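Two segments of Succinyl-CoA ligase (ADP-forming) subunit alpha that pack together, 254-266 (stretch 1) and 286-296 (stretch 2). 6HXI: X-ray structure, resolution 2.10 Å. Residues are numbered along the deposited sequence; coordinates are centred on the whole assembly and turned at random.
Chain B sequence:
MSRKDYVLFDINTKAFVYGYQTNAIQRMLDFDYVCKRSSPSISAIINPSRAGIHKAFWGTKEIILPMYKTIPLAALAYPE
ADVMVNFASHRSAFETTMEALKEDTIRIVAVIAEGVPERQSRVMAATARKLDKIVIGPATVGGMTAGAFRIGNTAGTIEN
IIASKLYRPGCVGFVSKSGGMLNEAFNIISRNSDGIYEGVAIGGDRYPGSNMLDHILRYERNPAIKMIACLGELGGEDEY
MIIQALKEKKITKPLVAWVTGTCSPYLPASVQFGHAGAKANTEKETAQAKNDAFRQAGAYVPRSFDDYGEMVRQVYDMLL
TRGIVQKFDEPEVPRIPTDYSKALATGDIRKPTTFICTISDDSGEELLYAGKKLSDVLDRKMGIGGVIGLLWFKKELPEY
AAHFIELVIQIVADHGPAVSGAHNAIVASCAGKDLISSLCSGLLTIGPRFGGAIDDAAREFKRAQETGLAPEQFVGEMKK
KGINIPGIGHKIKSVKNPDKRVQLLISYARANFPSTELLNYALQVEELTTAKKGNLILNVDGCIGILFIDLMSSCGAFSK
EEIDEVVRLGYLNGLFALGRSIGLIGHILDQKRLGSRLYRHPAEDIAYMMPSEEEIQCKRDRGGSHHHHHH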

# COMPACT_ATOMS: atom_id res chain seq x y z
N PRO B 254 -10.03 -10.39 74.21
CA PRO B 254 -10.76 -11.66 74.03
C PRO B 254 -10.53 -12.25 72.64
O PRO B 254 -10.60 -11.53 71.65
N LEU B 255 -10.17 -13.55 72.59
CA LEU B 255 -9.85 -14.29 71.37
C LEU B 255 -10.85 -15.41 71.06
O LEU B 255 -10.98 -16.36 71.84
N VAL B 256 -11.53 -15.33 69.89
CA VAL B 256 -12.45 -16.36 69.40
C VAL B 256 -11.58 -17.30 68.57
O VAL B 256 -10.78 -16.84 67.77
N ALA B 257 -11.69 -18.61 68.80
CA ALA B 257 -10.86 -19.56 68.06
C ALA B 257 -11.57 -20.83 67.64
O ALA B 257 -12.30 -21.42 68.43
N TRP B 258 -11.32 -21.27 66.40
CA TRP B 258 -11.85 -22.53 65.89
C TRP B 258 -10.85 -23.19 64.96
O TRP B 258 -10.27 -22.53 64.10
N VAL B 259 -10.63 -24.50 65.15
CA VAL B 259 -9.72 -25.31 64.34
C VAL B 259 -10.56 -26.33 63.55
O VAL B 259 -11.28 -27.15 64.14
N THR B 260 -10.50 -26.25 62.22
CA THR B 260 -11.24 -27.13 61.30
C THR B 260 -10.47 -28.46 61.10
O THR B 260 -9.26 -28.52 61.31
N GLY B 261 -11.18 -29.50 60.69
CA GLY B 261 -10.60 -30.82 60.46
C GLY B 261 -11.05 -31.85 61.49
O GLY B 261 -10.32 -32.80 61.76
N THR B 262 -12.25 -31.66 62.06
CA THR B 262 -12.84 -32.58 63.05
C THR B 262 -13.28 -33.89 62.38
O THR B 262 -13.53 -34.87 63.07
N CYS B 263 -13.38 -33.90 61.03
CA CYS B 263 -13.76 -35.06 60.20
C CYS B 263 -12.69 -36.16 60.21
O CYS B 263 -13.04 -37.34 60.13
N SER B 264 -11.40 -35.77 60.24
CA SER B 264 -10.22 -36.63 60.17
C SER B 264 -10.28 -37.96 60.95
O SER B 264 -10.03 -38.98 60.31
N PRO B 265 -10.60 -38.02 62.29
CA PRO B 265 -10.61 -39.33 62.98
C PRO B 265 -11.63 -40.35 62.45
O PRO B 265 -11.44 -41.55 62.66
N TYR B 266 -12.71 -39.88 61.79
CA TYR B 266 -13.78 -40.72 61.24
C TYR B 266 -13.36 -41.38 59.92
O TYR B 266 -13.94 -42.40 59.53
N THR B 286 -4.11 -32.90 65.43
CA THR B 286 -5.55 -32.99 65.12
C THR B 286 -6.35 -31.76 65.55
O THR B 286 -5.95 -31.05 66.48
N ALA B 287 -7.51 -31.54 64.91
CA ALA B 287 -8.42 -30.44 65.22
C ALA B 287 -8.95 -30.55 66.67
O ALA B 287 -9.06 -29.53 67.36
N GLN B 288 -9.23 -31.78 67.14
CA GLN B 288 -9.73 -32.05 68.50
C GLN B 288 -8.73 -31.60 69.56
O GLN B 288 -9.10 -30.81 70.43
N ALA B 289 -7.46 -32.06 69.47
CA ALA B 289 -6.38 -31.68 70.38
C ALA B 289 -6.15 -30.16 70.40
O ALA B 289 -5.91 -29.59 71.46
N LYS B 290 -6.29 -29.50 69.24
CA LYS B 290 -6.13 -28.05 69.09
C LYS B 290 -7.29 -27.24 69.72
O LYS B 290 -7.03 -26.30 70.47
N ASN B 291 -8.55 -27.62 69.42
CA ASN B 291 -9.74 -26.97 69.96
C ASN B 291 -9.83 -27.14 71.47
O ASN B 291 -10.22 -26.20 72.17
N ASP B 292 -9.42 -28.31 71.98
CA ASP B 292 -9.42 -28.59 73.42
C ASP B 292 -8.38 -27.73 74.13
O ASP B 292 -8.72 -27.09 75.13
N ALA B 293 -7.13 -27.66 73.59
CA ALA B 293 -6.05 -26.84 74.14
C ALA B 293 -6.40 -25.35 74.07
O ALA B 293 -5.99 -24.58 74.94
N PHE B 294 -7.20 -24.94 73.05
CA PHE B 294 -7.68 -23.56 72.91
C PHE B 294 -8.71 -23.24 74.01
O PHE B 294 -8.62 -22.18 74.62
N ARG B 295 -9.65 -24.17 74.27
CA ARG B 295 -10.68 -24.01 75.31
C ARG B 295 -10.01 -23.82 76.68
O ARG B 295 -10.32 -22.85 77.37
N GLN B 296 -9.04 -24.71 77.01
CA GLN B 296 -8.26 -24.75 78.25
C GLN B 296 -7.35 -23.53 78.46
O GLN B 296 -7.00 -23.23 79.60

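Strand 255-260 lies nearly antiparallel to helix 287-296 (168° between their directions, axes 7.7 Å apart at closest approach), and L255, A257 and V259, alternate residues of the strand, point toward the helix. F294, with chi1 at -104° between wells, receives all three. The methyl of A257 sits over one face of the F294 ring, with A257 CB 3.6 Å from the F294 ring centroid and 15° off the normal, a CH-pi contact. L255 (chi1 t) brings CD2 to 3.8 Å from F294 CE1, and V259 (t) places CG2 4.0 Å from F294 CD2. The other methyl of V259, CG1, meets K290 CD at 3.7 Å and A287 CB at 4.1 Å; K290 (m, then t throughout) starts toward the strand, but its end leads away, and NZ is hydrogen-bonded elsewhere in the structure. Where the strand ends, A287 packs against backbone, its CB 3.4 Å from G261 C. G261 adopts phi/psi of 110/27, angles at which a CB would jam against the preceding carbonyl.

N291 (m) clamps the strand through both ends of its amide: V259 N donates to N291 OD1 at 2.8 Å, and N291 ND2 donates to V259 O at 2.9 Å. The same ND2 lies over a face of W258, 3.3 Å from CZ3; the CA-to-CB bond of W258 points away, yet with chi1 t the indole end comes back to the helix. R295 NH2 approaches the ring edge, 4.3 Å from W258 CZ3.

At the polar edge, Q288 (m, p) curls so that NE2 donates to T262 O at 3.0 Å, while P265 CG rests 3.8 Å from Q288 OE1. One water ties the corner together, donating to G261 O and Q288 OE1 (2.6 and 3.0 Å from the water O) and accepting from A287 N (2.8 Å from the water O).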

# COMPACT_ATOMS: atom_id res chain seq x y z
CB PRO B 254 -12.22 -11.30 74.34
CG PRO B 254 -12.30 -9.85 74.10
CD PRO B 254 -10.96 -9.25 74.38
CB LEU B 255 -8.43 -14.88 71.48
CG LEU B 255 -7.86 -15.52 70.20
CD1 LEU B 255 -6.60 -14.84 69.77
CD2 LEU B 255 -7.62 -17.00 70.38
CB VAL B 256 -13.64 -15.81 68.57
CG1 VAL B 256 -14.54 -16.93 68.07
CG2 VAL B 256 -14.46 -14.80 69.38
CB ALA B 257 -9.64 -19.90 68.89
CB TRP B 258 -13.24 -22.39 65.23
CG TRP B 258 -13.77 -23.71 64.74
CD1 TRP B 258 -13.84 -24.14 63.44
CD2 TRP B 258 -14.17 -24.83 65.55
NE1 TRP B 258 -14.30 -25.43 63.40
CE2 TRP B 258 -14.51 -25.88 64.68
CE3 TRP B 258 -14.28 -25.03 66.94
CZ2 TRP B 258 -14.97 -27.12 65.14
CZ3 TRP B 258 -14.73 -26.26 67.40
CH2 TRP B 258 -15.08 -27.28 66.50
CB VAL B 259 -8.59 -25.97 65.19
CG1 VAL B 259 -7.67 -26.81 64.31
CG2 VAL B 259 -7.78 -24.91 65.94
CB THR B 260 -11.50 -26.40 59.97
OG1 THR B 260 -10.27 -26.28 59.29
CG2 THR B 260 -12.09 -25.01 60.17
CB THR B 262 -13.96 -31.90 63.87
OG1 THR B 262 -15.09 -31.60 63.04
CG2 THR B 262 -13.48 -30.62 64.59
CB CYS B 263 -14.05 -34.60 58.78
SG CYS B 263 -12.61 -33.86 57.96
CB SER B 264 -8.96 -35.86 60.56
OG SER B 264 -7.79 -36.61 60.30
CB PRO B 265 -10.90 -38.96 64.43
CG PRO B 265 -10.53 -37.53 64.55
CD PRO B 265 -10.89 -36.93 63.24
CB TYR B 266 -15.03 -39.87 60.97
CG TYR B 266 -15.62 -39.14 62.16
CD1 TYR B 266 -15.18 -37.86 62.50
CD2 TYR B 266 -16.71 -39.66 62.85
CE1 TYR B 266 -15.76 -37.15 63.55
CE2 TYR B 266 -17.31 -38.95 63.89
CZ TYR B 266 -16.83 -37.69 64.23
OH TYR B 266 -17.41 -36.97 65.24
CB THR B 286 -6.18 -34.28 65.72
OG1 THR B 286 -6.19 -34.20 67.15
CG2 THR B 286 -5.52 -35.56 65.24
CB ALA B 287 -9.57 -30.40 64.23
CB GLN B 288 -10.17 -33.52 68.68
CG GLN B 288 -11.53 -33.85 68.03
CD GLN B 288 -11.50 -34.07 66.51
OE1 GLN B 288 -10.46 -33.98 65.83
NE2 GLN B 288 -12.66 -34.42 65.95
CB ALA B 289 -5.10 -32.39 69.98
CB LYS B 290 -5.91 -27.65 67.61
CG LYS B 290 -4.55 -28.10 67.07
CD LYS B 290 -4.36 -27.71 65.63
CE LYS B 290 -2.97 -28.04 65.13
NZ LYS B 290 -2.69 -27.44 63.79
CB ASN B 291 -11.02 -27.46 69.26
CG ASN B 291 -11.25 -26.86 67.89
OD1 ASN B 291 -11.00 -25.67 67.65
ND2 ASN B 291 -11.74 -27.66 66.95
CB ASP B 292 -9.19 -30.08 73.70
CG ASP B 292 -10.38 -30.98 73.41
OD1 ASP B 292 -11.46 -30.44 73.04
OD2 ASP B 292 -10.25 -32.21 73.58
CB ALA B 293 -4.75 -27.11 73.40
CB PHE B 294 -8.26 -23.29 71.51
CG PHE B 294 -7.38 -22.50 70.57
CD1 PHE B 294 -6.99 -21.19 70.88
CD2 PHE B 294 -6.99 -23.02 69.34
CE1 PHE B 294 -6.19 -20.45 70.00
CE2 PHE B 294 -6.19 -22.28 68.46
CZ PHE B 294 -5.79 -21.00 68.80
CB ARG B 295 -11.61 -25.24 75.33
CG ARG B 295 -13.03 -24.97 74.87
CD ARG B 295 -13.85 -26.24 74.78
NE ARG B 295 -13.57 -27.00 73.56
CZ ARG B 295 -14.32 -26.97 72.45
NH1 ARG B 295 -15.41 -26.21 72.40
NH2 ARG B 295 -13.98 -27.70 71.40
CB GLN B 296 -7.41 -26.04 78.31
CG GLN B 296 -8.24 -27.30 78.56
CD GLN B 296 -7.47 -28.56 78.26
OE1 GLN B 296 -6.45 -28.87 78.89
NE2 GLN B 296 -7.95 -29.34 77.30
O HOH W 1 -8.56 -33.72 63.51